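Local coordinates for uncharacterized protein DUF849 with a TIM barrel fold (Burkholderia xenovorans LB400, PDB 3E49) that probably acts as a zinc-dependent beta-keto acid cleavage enzyme of the 3-keto-5-aminohexanoate type, built on a TIM barrel and found as a tetramer in the crystal, at residues A[13-18]-A[32-37]; A[110-115]-A[157-162]; A[199-204]-A[215-220]; A[242-247]-A[278-283]. All coordinates share one frame; numbering follows the deposited sequence.

Contact 1 of 4, residues A[13-18]-A[32-37]; sequences AVTGAI and DEVAQA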
loop_
_atom_site.group_PDB
_atom_site.type_symbol
_atom_site.label_atom_id
_atom_site.label_comp_id
_atom_site.label_asym_id
_atom_site.label_seq_id
_atom_site.Cartn_x
_atom_site.Cartn_y
_atom_site.Cartn_z
ATOM N N ALA A 13 18.666 -18.212 13.848
ATOM C CA ALA A 13 20.009 -17.703 13.574
ATOM C C ALA A 13 20.659 -17.577 14.949
ATOM O O ALA A 13 20.422 -16.608 15.688
ATOM C CB ALA A 13 19.926 -16.349 12.889
ATOM N N VAL A 14 21.545 -18.516 15.267
ATOM C CA VAL A 14 22.030 -18.669 16.647
ATOM C C VAL A 14 23.046 -17.675 17.205
ATOM O O VAL A 14 23.090 -17.525 18.416
ATOM C CB VAL A 14 22.541 -20.125 16.935
ATOM C CG1 VAL A 14 21.414 -21.127 16.778
ATOM C CG2 VAL A 14 23.700 -20.457 16.021
ATOM N N THR A 15 23.872 -17.057 16.371
ATOM C CA THR A 15 24.876 -16.077 16.888
ATOM C C THR A 15 25.263 -14.930 15.947
ATOM O O THR A 15 25.417 -13.748 16.381
ATOM C CB THR A 15 26.144 -16.827 17.384
ATOM O OG1 THR A 15 26.937 -15.935 18.173
ATOM C CG2 THR A 15 26.939 -17.412 16.200
ATOM N N GLY A 16 25.415 -15.240 14.664
ATOM C CA GLY A 16 25.741 -14.231 13.664
ATOM C C GLY A 16 27.101 -13.539 13.842
ATOM O O GLY A 16 27.977 -14.086 14.466
ATOM N N ALA A 17 27.219 -12.316 13.322
ATOM C CA ALA A 17 28.458 -11.515 13.392
ATOM C C ALA A 17 28.172 -10.083 13.800
ATOM O O ALA A 17 29.091 -9.288 13.814
ATOM C CB ALA A 17 29.083 -11.467 12.051
ATOM N N ILE A 18 26.910 -9.728 14.043
ATOM C CA ILE A 18 26.601 -8.326 14.369
ATOM C C ILE A 18 26.814 -8.005 15.843
ATOM O O ILE A 18 27.592 -7.079 16.199
ATOM C CB ILE A 18 25.183 -7.950 13.895
ATOM C CG1 ILE A 18 25.246 -7.640 12.389
ATOM C CG2 ILE A 18 24.711 -6.699 14.594
ATOM C CD1 ILE A 18 23.883 -7.358 11.715
ATOM N N ASP A 32 31.084 -25.423 21.324
ATOM C CA ASP A 32 30.157 -26.082 22.217
ATOM C C ASP A 32 28.875 -25.296 22.415
ATOM O O ASP A 32 27.762 -25.869 22.455
ATOM C CB ASP A 32 30.778 -26.298 23.607
ATOM N N GLU A 33 29.039 -23.984 22.587
ATOM C CA GLU A 33 27.892 -23.104 22.798
ATOM C C GLU A 33 27.034 -23.025 21.552
ATOM O O GLU A 33 25.819 -23.071 21.644
ATOM C CB GLU A 33 28.362 -21.731 23.211
ATOM C CG GLU A 33 28.875 -21.747 24.634
ATOM C CD GLU A 33 29.616 -20.480 25.002
ATOM O OE1 GLU A 33 29.941 -19.691 24.106
ATOM O OE2 GLU A 33 29.936 -20.308 26.196
ATOM N N VAL A 34 27.686 -22.953 20.406
ATOM C CA VAL A 34 26.977 -22.875 19.132
ATOM C C VAL A 34 26.170 -24.128 18.903
ATOM O O VAL A 34 24.975 -24.081 18.531
ATOM C CB VAL A 34 27.932 -22.576 17.973
ATOM C CG1 VAL A 34 27.261 -22.837 16.616
ATOM C CG2 VAL A 34 28.429 -21.120 18.090
ATOM N N ALA A 35 26.794 -25.269 19.152
ATOM C CA ALA A 35 26.101 -26.520 18.986
ATOM C C ALA A 35 24.941 -26.676 19.953
ATOM O O ALA A 35 23.838 -27.095 19.542
ATOM C CB ALA A 35 27.120 -27.748 19.097
ATOM N N GLN A 36 25.154 -26.392 21.236
ATOM C CA GLN A 36 24.042 -26.553 22.171
ATOM C C GLN A 36 22.923 -25.543 21.841
ATOM O O GLN A 36 21.767 -25.860 22.019
ATOM C CB GLN A 36 24.459 -26.466 23.661
ATOM C CG GLN A 36 25.342 -27.657 24.143
ATOM C CD GLN A 36 24.771 -29.046 23.776
ATOM O OE1 GLN A 36 25.418 -29.831 23.060
ATOM N NE2 GLN A 36 23.549 -29.325 24.223
ATOM N N ALA A 37 23.284 -24.343 21.392
ATOM C CA ALA A 37 22.312 -23.309 20.994
ATOM C C ALA A 37 21.432 -23.847 19.859
ATOM O O ALA A 37 20.202 -23.719 19.883
ATOM C CB ALA A 37 23.032 -22.062 20.569
#
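Val14 and Ala37 meet side on, CB of Val14 lying 4.1 Å from CB of Ala37, and this pair shows how a loop leaving a barrel strand can rest on the helix that follows it. The two branches of Val14 divide the helix surface between them. CG1 reaches the backbone of the helix, 4.1 Å from C of Ala37, while CG2 faces one turn back and comes within 4.3 Å of CG1 of Val34. A first torsion of -62° gives this split, since it sets CG1 anti to the carbonyl carbon and leaves CG2 between that carbon and the backbone N. Thr15 adds a looser touch, its CG2 standing 4.4 Å from CG2 of Val34.

In the next shell, the hydroxyl of Thr15 is occupied elsewhere: OG1 is hydrogen-bonded to the carbonyl of Pro28 and to NE of Arg54. These bonds probably hold the rotation of the side chain, with its methyl on the side of Val34. The same residue lies close to the metal site, its side chain about 4 Å from that of His52, a zinc ligand, and about 8 Å from the zinc ion itself.

Further out, Val14 and Val34 both pack on Leu51 of strand 48-54, and Val34 also touches Phe71 of helix 71-78. The loop after strand 10-13 is thus packed against helix 31-44, with strand 48-54 touching both.

Contact 2 of 4, residues A[110-115]-A[157-162]; sequences ASLNMG and FILKTC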
loop_
_atom_site.group_PDB
_atom_site.type_symbol
_atom_site.label_atom_id
_atom_site.label_comp_id
_atom_site.label_asym_id
_atom_site.label_seq_id
_atom_site.Cartn_x
_atom_site.Cartn_y
_atom_site.Cartn_z
ATOM N N ALA A 110 22.646 -21.929 2.178
ATOM C CA ALA A 110 23.622 -20.915 2.521
ATOM C C ALA A 110 22.900 -19.570 2.433
ATOM O O ALA A 110 21.989 -19.415 1.603
ATOM C CB ALA A 110 24.805 -20.941 1.565
ATOM N N SER A 111 23.279 -18.604 3.263
ATOM C CA SER A 111 22.636 -17.298 3.185
ATOM C C SER A 111 23.278 -16.555 2.035
ATOM O O SER A 111 24.434 -16.817 1.708
ATOM C CB SER A 111 22.803 -16.547 4.503
ATOM O OG SER A 111 24.155 -16.153 4.688
ATOM N N LEU A 112 22.548 -15.632 1.409
ATOM C CA LEU A 112 23.072 -14.852 0.286
ATOM C C LEU A 112 22.453 -13.453 0.391
ATOM O O LEU A 112 21.233 -13.289 0.213
ATOM C CB LEU A 112 22.738 -15.518 -1.065
ATOM C CG LEU A 112 23.141 -14.884 -2.414
ATOM C CD1 LEU A 112 24.511 -14.309 -2.433
ATOM C CD2 LEU A 112 23.022 -15.895 -3.549
ATOM N N ASN A 113 23.272 -12.480 0.752
ATOM C CA ASN A 113 22.842 -11.098 0.858
ATOM C C ASN A 113 22.645 -10.574 -0.566
ATOM O O ASN A 113 23.489 -10.793 -1.415
ATOM C CB ASN A 113 23.868 -10.306 1.653
ATOM C CG ASN A 113 23.470 -8.849 1.861
ATOM O OD1 ASN A 113 23.165 -8.142 0.928
ATOM N ND2 ASN A 113 23.553 -8.396 3.091
HETATM N N MSE A 114 21.546 -9.859 -0.835
HETATM C CA MSE A 114 21.236 -9.545 -2.226
HETATM C C MSE A 114 21.597 -8.206 -2.792
HETATM O O MSE A 114 21.063 -7.815 -3.832
HETATM C CB MSE A 114 19.757 -9.893 -2.513
HETATM C CG MSE A 114 19.509 -11.396 -2.611
HETATM SE SE MSE A 114 20.494 -12.238 -4.056
HETATM C CE MSE A 114 20.016 -11.281 -5.467
ATOM N N GLY A 115 22.525 -7.500 -2.175
ATOM C CA GLY A 115 22.924 -6.216 -2.708
ATOM C C GLY A 115 23.894 -5.543 -1.762
ATOM O O GLY A 115 23.799 -5.754 -0.555
ATOM N N PHE A 157 28.645 -15.129 -8.931
ATOM C CA PHE A 157 29.675 -16.091 -8.547
ATOM C C PHE A 157 29.181 -17.058 -7.492
ATOM O O PHE A 157 29.376 -18.279 -7.608
ATOM C CB PHE A 157 30.933 -15.351 -8.078
ATOM C CG PHE A 157 32.064 -16.266 -7.752
ATOM C CD1 PHE A 157 32.886 -16.743 -8.757
ATOM C CD2 PHE A 157 32.257 -16.713 -6.457
ATOM C CE1 PHE A 157 33.918 -17.619 -8.460
ATOM C CE2 PHE A 157 33.283 -17.591 -6.149
ATOM C CZ PHE A 157 34.123 -18.036 -7.153
ATOM N N ILE A 158 28.526 -16.538 -6.455
ATOM C CA ILE A 158 27.995 -17.401 -5.387
ATOM C C ILE A 158 26.930 -18.362 -5.940
ATOM O O ILE A 158 26.923 -19.556 -5.633
ATOM C CB ILE A 158 27.418 -16.540 -4.239
ATOM C CG1 ILE A 158 28.541 -15.724 -3.595
ATOM C CG2 ILE A 158 26.745 -17.422 -3.200
ATOM C CD1 ILE A 158 28.095 -14.559 -2.740
ATOM N N LEU A 159 26.054 -17.858 -6.794
ATOM C CA LEU A 159 24.979 -18.694 -7.320
ATOM C C LEU A 159 25.555 -19.840 -8.120
ATOM O O LEU A 159 25.098 -20.976 -8.006
ATOM C CB LEU A 159 24.025 -17.880 -8.215
ATOM C CG LEU A 159 23.143 -16.824 -7.545
ATOM C CD1 LEU A 159 22.440 -15.917 -8.582
ATOM C CD2 LEU A 159 22.134 -17.507 -6.606
ATOM N N LYS A 160 26.546 -19.532 -8.947
ATOM C CA LYS A 160 27.169 -20.558 -9.787
ATOM C C LYS A 160 27.960 -21.542 -8.955
ATOM O O LYS A 160 27.789 -22.753 -9.093
ATOM C CB LYS A 160 28.081 -19.899 -10.833
ATOM C CG LYS A 160 28.892 -20.871 -11.675
ATOM N N THR A 161 28.798 -21.020 -8.066
ATOM C CA THR A 161 29.688 -21.862 -7.271
ATOM C C THR A 161 28.967 -22.754 -6.276
ATOM O O THR A 161 29.036 -23.999 -6.357
ATOM C CB THR A 161 30.754 -20.977 -6.594
ATOM O OG1 THR A 161 31.460 -20.290 -7.635
ATOM C CG2 THR A 161 31.731 -21.801 -5.817
ATOM N N CYS A 162 28.245 -22.132 -5.356
ATOM C CA CYS A 162 27.501 -22.888 -4.350
ATOM C C CYS A 162 26.361 -23.656 -5.004
ATOM O O CYS A 162 26.107 -24.792 -4.655
ATOM C CB CYS A 162 27.000 -21.960 -3.235
ATOM S SG CYS A 162 28.337 -21.234 -2.308
#
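Each of the segments that bring Leu112 against Ile158 and Leu159 also holds a flat group with its own local bond. On one face of the Phe157 ring sits OG1 of Thr161, 3.4 Å above the plane and over its centre. The same hydroxyl donates to O of Phe157 at 2.9 Å, tilted 34° from the carbonyl plane; the backbone N of Thr161 also donates to this oxygen, which is thus gripped twice. In the other segment the amide of Asn113 closes an Asx turn: its OD1 accepts from N of Gly115 at 3.2 Å, with the donor in the carbonyl plane, where the chain leaves the strand.

The contact itself is a fork. With CG of Leu112 anti to the backbone N (chi1 178°), its two methyls are held out toward the helix, each with a different partner. CD1 approaches CD1 of Ile158 at 3.6 Å, the two side chains sliding past each other in opposite directions. CD2 comes equally near CD2 of Leu159, a side chain it crosses at about a right angle. The CG2 methyl of Ile158 faces both prongs, 3.9 Å from CD1 of Leu112 and 4.0 Å from CD2.

This is the familiar seam of a TIM barrel, where a strand packs on an outer helix. Helix 152-163 lies over strands 109-113 and 168-173, with Phe169 touching both Ile158 and Leu159. Leu99 of helix 95-105 and Phe185 of helix 176-187 cover its flanks.

Contact 3 of 4, residues A[199-204]-A[215-220]; sequences TVFGLL and AHMRRT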
loop_
_atom_site.group_PDB
_atom_site.type_symbol
_atom_site.label_atom_id
_atom_site.label_comp_id
_atom_site.label_asym_id
_atom_site.label_seq_id
_atom_site.Cartn_x
_atom_site.Cartn_y
_atom_site.Cartn_z
ATOM N N THR A 199 13.090 -11.672 4.186
ATOM C CA THR A 199 12.983 -10.183 4.193
ATOM C C THR A 199 13.391 -9.714 5.559
ATOM O O THR A 199 12.812 -10.145 6.568
ATOM C CB THR A 199 11.576 -9.681 3.812
ATOM O OG1 THR A 199 10.602 -10.232 4.689
ATOM C CG2 THR A 199 11.239 -9.990 2.327
ATOM N N VAL A 200 14.418 -8.841 5.571
ATOM C CA VAL A 200 15.103 -8.343 6.780
ATOM C C VAL A 200 14.769 -6.907 7.077
ATOM O O VAL A 200 15.087 -6.033 6.266
ATOM C CB VAL A 200 16.652 -8.423 6.618
ATOM C CG1 VAL A 200 17.385 -8.001 7.892
ATOM C CG2 VAL A 200 17.059 -9.910 6.265
ATOM N N PHE A 201 14.155 -6.671 8.235
ATOM C CA PHE A 201 13.698 -5.303 8.616
ATOM C C PHE A 201 14.377 -4.777 9.826
ATOM O O PHE A 201 14.649 -5.508 10.758
ATOM C CB PHE A 201 12.194 -5.335 8.976
ATOM C CG PHE A 201 11.337 -5.938 7.898
ATOM C CD1 PHE A 201 10.873 -5.171 6.859
ATOM C CD2 PHE A 201 11.045 -7.294 7.904
ATOM C CE1 PHE A 201 10.118 -5.734 5.835
ATOM C CE2 PHE A 201 10.279 -7.879 6.882
ATOM C CZ PHE A 201 9.833 -7.088 5.829
ATOM N N GLY A 202 14.595 -3.463 9.848
ATOM C CA GLY A 202 15.063 -2.818 11.041
ATOM C C GLY A 202 16.516 -2.536 11.226
ATOM O O GLY A 202 16.890 -2.124 12.300
ATOM N N LEU A 203 17.339 -2.763 10.219
ATOM C CA LEU A 203 18.771 -2.499 10.340
ATOM C C LEU A 203 19.058 -1.199 9.683
ATOM O O LEU A 203 18.565 -0.971 8.579
ATOM C CB LEU A 203 19.579 -3.558 9.621
ATOM C CG LEU A 203 19.428 -4.969 10.178
ATOM C CD1 LEU A 203 20.287 -5.915 9.348
ATOM C CD2 LEU A 203 19.820 -5.032 11.678
ATOM N N LEU A 204 19.852 -0.338 10.324
ATOM C CA LEU A 204 20.242 0.929 9.728
ATOM C C LEU A 204 21.090 0.604 8.514
ATOM O O LEU A 204 22.112 -0.061 8.640
ATOM C CB LEU A 204 21.034 1.794 10.723
ATOM C CG LEU A 204 21.556 3.114 10.181
ATOM C CD1 LEU A 204 20.432 4.008 9.681
ATOM C CD2 LEU A 204 22.414 3.815 11.242
ATOM N N ALA A 215 4.468 -4.944 4.398
ATOM C CA ALA A 215 3.428 -5.132 3.345
ATOM C C ALA A 215 4.043 -4.879 1.968
ATOM O O ALA A 215 3.742 -5.550 1.001
ATOM C CB ALA A 215 2.190 -4.200 3.569
ATOM N N HIS A 216 4.894 -3.876 1.847
ATOM C CA HIS A 216 5.467 -3.621 0.525
ATOM C C HIS A 216 6.462 -4.691 0.074
ATOM O O HIS A 216 6.488 -5.066 -1.102
ATOM C CB HIS A 216 6.078 -2.259 0.441
ATOM C CG HIS A 216 6.429 -1.853 -0.940
ATOM N ND1 HIS A 216 5.491 -1.635 -1.920
ATOM C CD2 HIS A 216 7.643 -1.633 -1.517
ATOM C CE1 HIS A 216 6.089 -1.266 -3.028
ATOM N NE2 HIS A 216 7.382 -1.222 -2.816
HETATM N N MSE A 217 7.241 -5.221 0.989
HETATM C CA MSE A 217 8.122 -6.278 0.623
HETATM C C MSE A 217 7.316 -7.487 0.124
HETATM O O MSE A 217 7.665 -8.072 -0.888
HETATM C CB MSE A 217 9.004 -6.652 1.818
HETATM C CG MSE A 217 10.053 -5.587 2.218
HETATM SE SE MSE A 217 11.316 -5.136 0.885
HETATM C CE MSE A 217 12.289 -6.873 0.804
ATOM N N ARG A 218 6.205 -7.821 0.798
ATOM C CA ARG A 218 5.383 -8.951 0.323
ATOM C C ARG A 218 4.750 -8.680 -1.035
ATOM O O ARG A 218 4.694 -9.528 -1.908
ATOM C CB ARG A 218 4.256 -9.253 1.288
ATOM C CG ARG A 218 3.522 -10.506 0.847
ATOM C CD ARG A 218 2.155 -10.593 1.428
ATOM N NE ARG A 218 1.552 -11.786 0.871
ATOM C CZ ARG A 218 0.442 -12.367 1.300
ATOM N NH1 ARG A 218 -0.226 -11.896 2.325
ATOM N NH2 ARG A 218 0.022 -13.472 0.697
ATOM N N ARG A 219 4.193 -7.489 -1.210
ATOM C CA ARG A 219 3.545 -7.122 -2.462
ATOM C C ARG A 219 4.534 -7.198 -3.622
ATOM O O ARG A 219 4.191 -7.679 -4.723
ATOM C CB ARG A 219 3.090 -5.634 -2.222
ATOM C CG ARG A 219 2.407 -4.871 -3.203
ATOM C CD ARG A 219 2.397 -3.433 -2.665
ATOM N NE ARG A 219 1.629 -3.324 -1.431
ATOM C CZ ARG A 219 1.892 -2.439 -0.460
ATOM N NH1 ARG A 219 2.950 -1.661 -0.531
ATOM N NH2 ARG A 219 1.143 -2.405 0.625
ATOM N N THR A 220 5.782 -6.790 -3.369
ATOM C CA THR A 220 6.814 -6.725 -4.402
ATOM C C THR A 220 7.148 -8.150 -4.781
ATOM O O THR A 220 7.164 -8.465 -5.956
ATOM C CB THR A 220 8.021 -6.089 -3.929
ATOM O OG1 THR A 220 7.654 -4.711 -3.601
ATOM C CG2 THR A 220 9.127 -6.032 -5.000
#
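Met217, a selenomethionine in this crystal, takes part in every touch of this contact, and it does so by folding over two residues of strand 195-201, Thr199 and Phe201. Its chain is bent at both chi2 and chi3 (-60° and -67°), a curl that presents different carbons to different partners. The terminal CE settles against the methyl of Thr199, 3.6 Å from CG2, whereas CG, nearer the backbone, lies 3.6 Å from CE1 of Phe201 and 3.9 Å from its CZ. CB serves both, at 4.0 Å from CG2 of Thr199. Met217 thus runs past each of the two side chains in the opposite sense to theirs.

The Phe201 bond from CA to CB does not aim at the helix. The ring nevertheless reaches it, and the far carbons CE1 and CZ do the touching. Thr199 touches chiefly through its methyl; its OG1 is hydrogen-bonded to NE1 of Trp231 on the adjoining strand 229-235.

These residues join the first strand and the helix of a beta-alpha-beta unit, 195-201, 211-225 and 229-235, the repeating element of the TIM barrel. Elsewhere on the helix, Arg218 lines the pocket that holds 2-ethoxyethanol, together with Trp231 and Gln250, and NE of Arg219 forms a salt bridge with Glu212 of the third subunit.

The contact with the strand is therefore made by carbon atoms alone, while charged groups of the same helix, Arg218 and Arg219, reach the ligand pocket and a neighbouring subunit.

Contact 4 of 4, residues A[242-247]-A[278-283]; sequences PLASIG and RKIRQV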
loop_
_atom_site.group_PDB
_atom_site.type_symbol
_atom_site.label_atom_id
_atom_site.label_comp_id
_atom_site.label_asym_id
_atom_site.label_seq_id
_atom_site.Cartn_x
_atom_site.Cartn_y
_atom_site.Cartn_z
ATOM N N PRO A 242 6.998 -9.045 16.789
ATOM C CA PRO A 242 5.880 -8.440 16.078
ATOM C C PRO A 242 5.863 -8.630 14.573
ATOM O O PRO A 242 4.818 -8.910 13.977
ATOM C CB PRO A 242 6.042 -6.920 16.399
ATOM C CG PRO A 242 6.763 -6.897 17.712
ATOM C CD PRO A 242 7.709 -8.103 17.656
ATOM N N LEU A 243 6.997 -8.440 13.921
ATOM C CA LEU A 243 7.034 -8.585 12.466
ATOM C C LEU A 243 6.867 -10.055 12.070
ATOM O O LEU A 243 6.157 -10.366 11.136
ATOM C CB LEU A 243 8.320 -7.940 11.877
ATOM C CG LEU A 243 8.402 -6.379 11.964
ATOM C CD1 LEU A 243 9.706 -5.880 11.300
ATOM C CD2 LEU A 243 7.171 -5.751 11.261
ATOM N N ALA A 244 7.480 -10.962 12.813
ATOM C CA ALA A 244 7.321 -12.396 12.509
ATOM C C ALA A 244 5.834 -12.779 12.654
ATOM O O ALA A 244 5.316 -13.592 11.905
ATOM C CB ALA A 244 8.119 -13.199 13.484
ATOM N N SER A 245 5.181 -12.200 13.649
ATOM C CA SER A 245 3.764 -12.438 13.925
ATOM C C SER A 245 2.916 -11.964 12.733
ATOM O O SER A 245 2.023 -12.675 12.244
ATOM C CB SER A 245 3.362 -11.710 15.203
ATOM O OG SER A 245 3.970 -12.288 16.336
ATOM N N ILE A 246 3.181 -10.739 12.274
ATOM C CA ILE A 246 2.464 -10.219 11.114
ATOM C C ILE A 246 2.603 -11.176 9.897
ATOM O O ILE A 246 1.628 -11.455 9.234
ATOM C CB ILE A 246 2.876 -8.767 10.812
ATOM C CG1 ILE A 246 2.417 -7.904 11.965
ATOM C CG2 ILE A 246 2.316 -8.262 9.430
ATOM C CD1 ILE A 246 2.926 -6.435 11.853
ATOM N N GLY A 247 3.821 -11.665 9.619
ATOM C CA GLY A 247 4.063 -12.580 8.542
ATOM C C GLY A 247 3.399 -13.908 8.777
ATOM O O GLY A 247 2.714 -14.419 7.859
ATOM N N ARG A 278 10.358 -20.558 21.304
ATOM C CA ARG A 278 9.127 -20.772 22.096
ATOM C C ARG A 278 8.192 -19.583 22.050
ATOM O O ARG A 278 6.979 -19.744 22.000
ATOM C CB ARG A 278 9.452 -21.130 23.552
ATOM C CG ARG A 278 10.048 -22.527 23.702
ATOM C CD ARG A 278 10.136 -22.992 25.152
ATOM N NE ARG A 278 11.071 -22.216 25.944
ATOM C CZ ARG A 278 12.365 -22.444 26.046
ATOM N NH1 ARG A 278 12.927 -23.467 25.409
ATOM N NH2 ARG A 278 13.093 -21.644 26.805
ATOM N N LYS A 279 8.748 -18.389 22.056
ATOM C CA LYS A 279 7.929 -17.184 22.049
ATOM C C LYS A 279 7.142 -17.076 20.748
ATOM O O LYS A 279 5.944 -16.881 20.777
ATOM C CB LYS A 279 8.784 -15.941 22.291
ATOM C CG LYS A 279 8.039 -14.721 22.833
ATOM C CD LYS A 279 7.501 -15.035 24.231
ATOM C CE LYS A 279 6.772 -13.881 24.869
ATOM N NZ LYS A 279 5.839 -14.371 25.969
ATOM N N ILE A 280 7.788 -17.265 19.607
ATOM C CA ILE A 280 7.074 -17.182 18.328
ATOM C C ILE A 280 6.095 -18.335 18.202
ATOM O O ILE A 280 5.046 -18.203 17.585
ATOM C CB ILE A 280 8.006 -17.040 17.092
ATOM C CG1 ILE A 280 7.195 -16.491 15.881
ATOM C CG2 ILE A 280 8.798 -18.406 16.767
ATOM C CD1 ILE A 280 6.539 -15.051 16.088
ATOM N N ARG A 281 6.412 -19.462 18.825
ATOM C CA ARG A 281 5.494 -20.560 18.813
ATOM C C ARG A 281 4.184 -20.295 19.578
ATOM O O ARG A 281 3.155 -20.835 19.217
ATOM C CB ARG A 281 6.187 -21.862 19.236
ATOM C CG ARG A 281 7.076 -22.383 18.161
ATOM C CD ARG A 281 7.575 -23.728 18.590
ATOM N NE ARG A 281 6.455 -24.618 18.863
ATOM C CZ ARG A 281 6.512 -25.660 19.682
ATOM N NH1 ARG A 281 7.599 -25.924 20.371
ATOM N NH2 ARG A 281 5.452 -26.393 19.875
ATOM N N GLN A 282 4.188 -19.379 20.544
ATOM C CA GLN A 282 2.958 -18.991 21.244
ATOM C C GLN A 282 1.997 -18.341 20.240
ATOM O O GLN A 282 0.796 -18.621 20.234
ATOM C CB GLN A 282 3.288 -17.977 22.357
ATOM C CG GLN A 282 3.997 -18.588 23.567
ATOM C CD GLN A 282 4.182 -17.618 24.751
ATOM O OE1 GLN A 282 4.182 -16.389 24.596
ATOM N NE2 GLN A 282 4.362 -18.184 25.942
ATOM N N VAL A 283 2.548 -17.481 19.397
ATOM C CA VAL A 283 1.805 -16.839 18.292
ATOM C C VAL A 283 1.344 -17.860 17.266
ATOM O O VAL A 283 0.161 -17.922 16.888
ATOM C CB VAL A 283 2.627 -15.726 17.640
ATOM C CG1 VAL A 283 1.835 -15.092 16.444
ATOM C CG2 VAL A 283 3.001 -14.680 18.699
#
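Ala244 and Ser245 meet Ile280 and Val283 in the outer helical layer of the TIM barrel, where helices 240-248 and 273-286 lie side by side. The axes of the two short segments run in roughly the same direction, 37° apart, and approach to 10.1 Å. Small residues on one helix face branched ones on the other.

Ile280 is the reaching residue. Its CG1 is anti to the backbone N (chi1 -161°), and a bend at chi2 of 61° brings CD1 down on CB of Ala244 at 3.6 Å. CD1 of Ile280 also brushes the neighbouring serine, 3.8 Å from OG of Ser245.

Ser245 turns its hydroxyl back along its own helix, anti to the carbonyl carbon, where OG is hydrogen-bonded to the carbonyl O of Ile241. The bond satisfies a buried polar atom, which can then be packed against hydrocarbon.

Toward the barrel, Ala244 touches Val254 and Ile280 touches Val256, both on strand 253-256, so the two helices share a strand beneath them. On the tetramer side, Leu287 of the third subunit packs on Ser245. NZ of Lys279 bridges to Gln282 OE1 within its helix and to the backbone O of Glu285 of that same subunit.

Val283 completes the seam by straddling the serine: its CG1 and its CG2 each stand 3.5 Å from OG of Ser245.

The four contacts follow one another along the chain without overlap and sample a single TIM barrel. Contacts 1, 2 and 3 each involve a strand of the curled central sheet, or the loop leaving it, and an outer helix; contact 4 joins two outer helices. Contacts 1 and 3 lie on opposite sides of the chain's centre, their centres 25 Å apart, as do contacts 2 and 4 at 28 Å. Contacts 3 and 4, with centres 16 Å apart, touch each other: CB of Phe201 is 3.4 Å from CD1 of Leu243. Both also meet the third subunit, whereas contact 1 lies beside the zinc site, so apolar seams of one kind occur both near the metal and at the subunit interface.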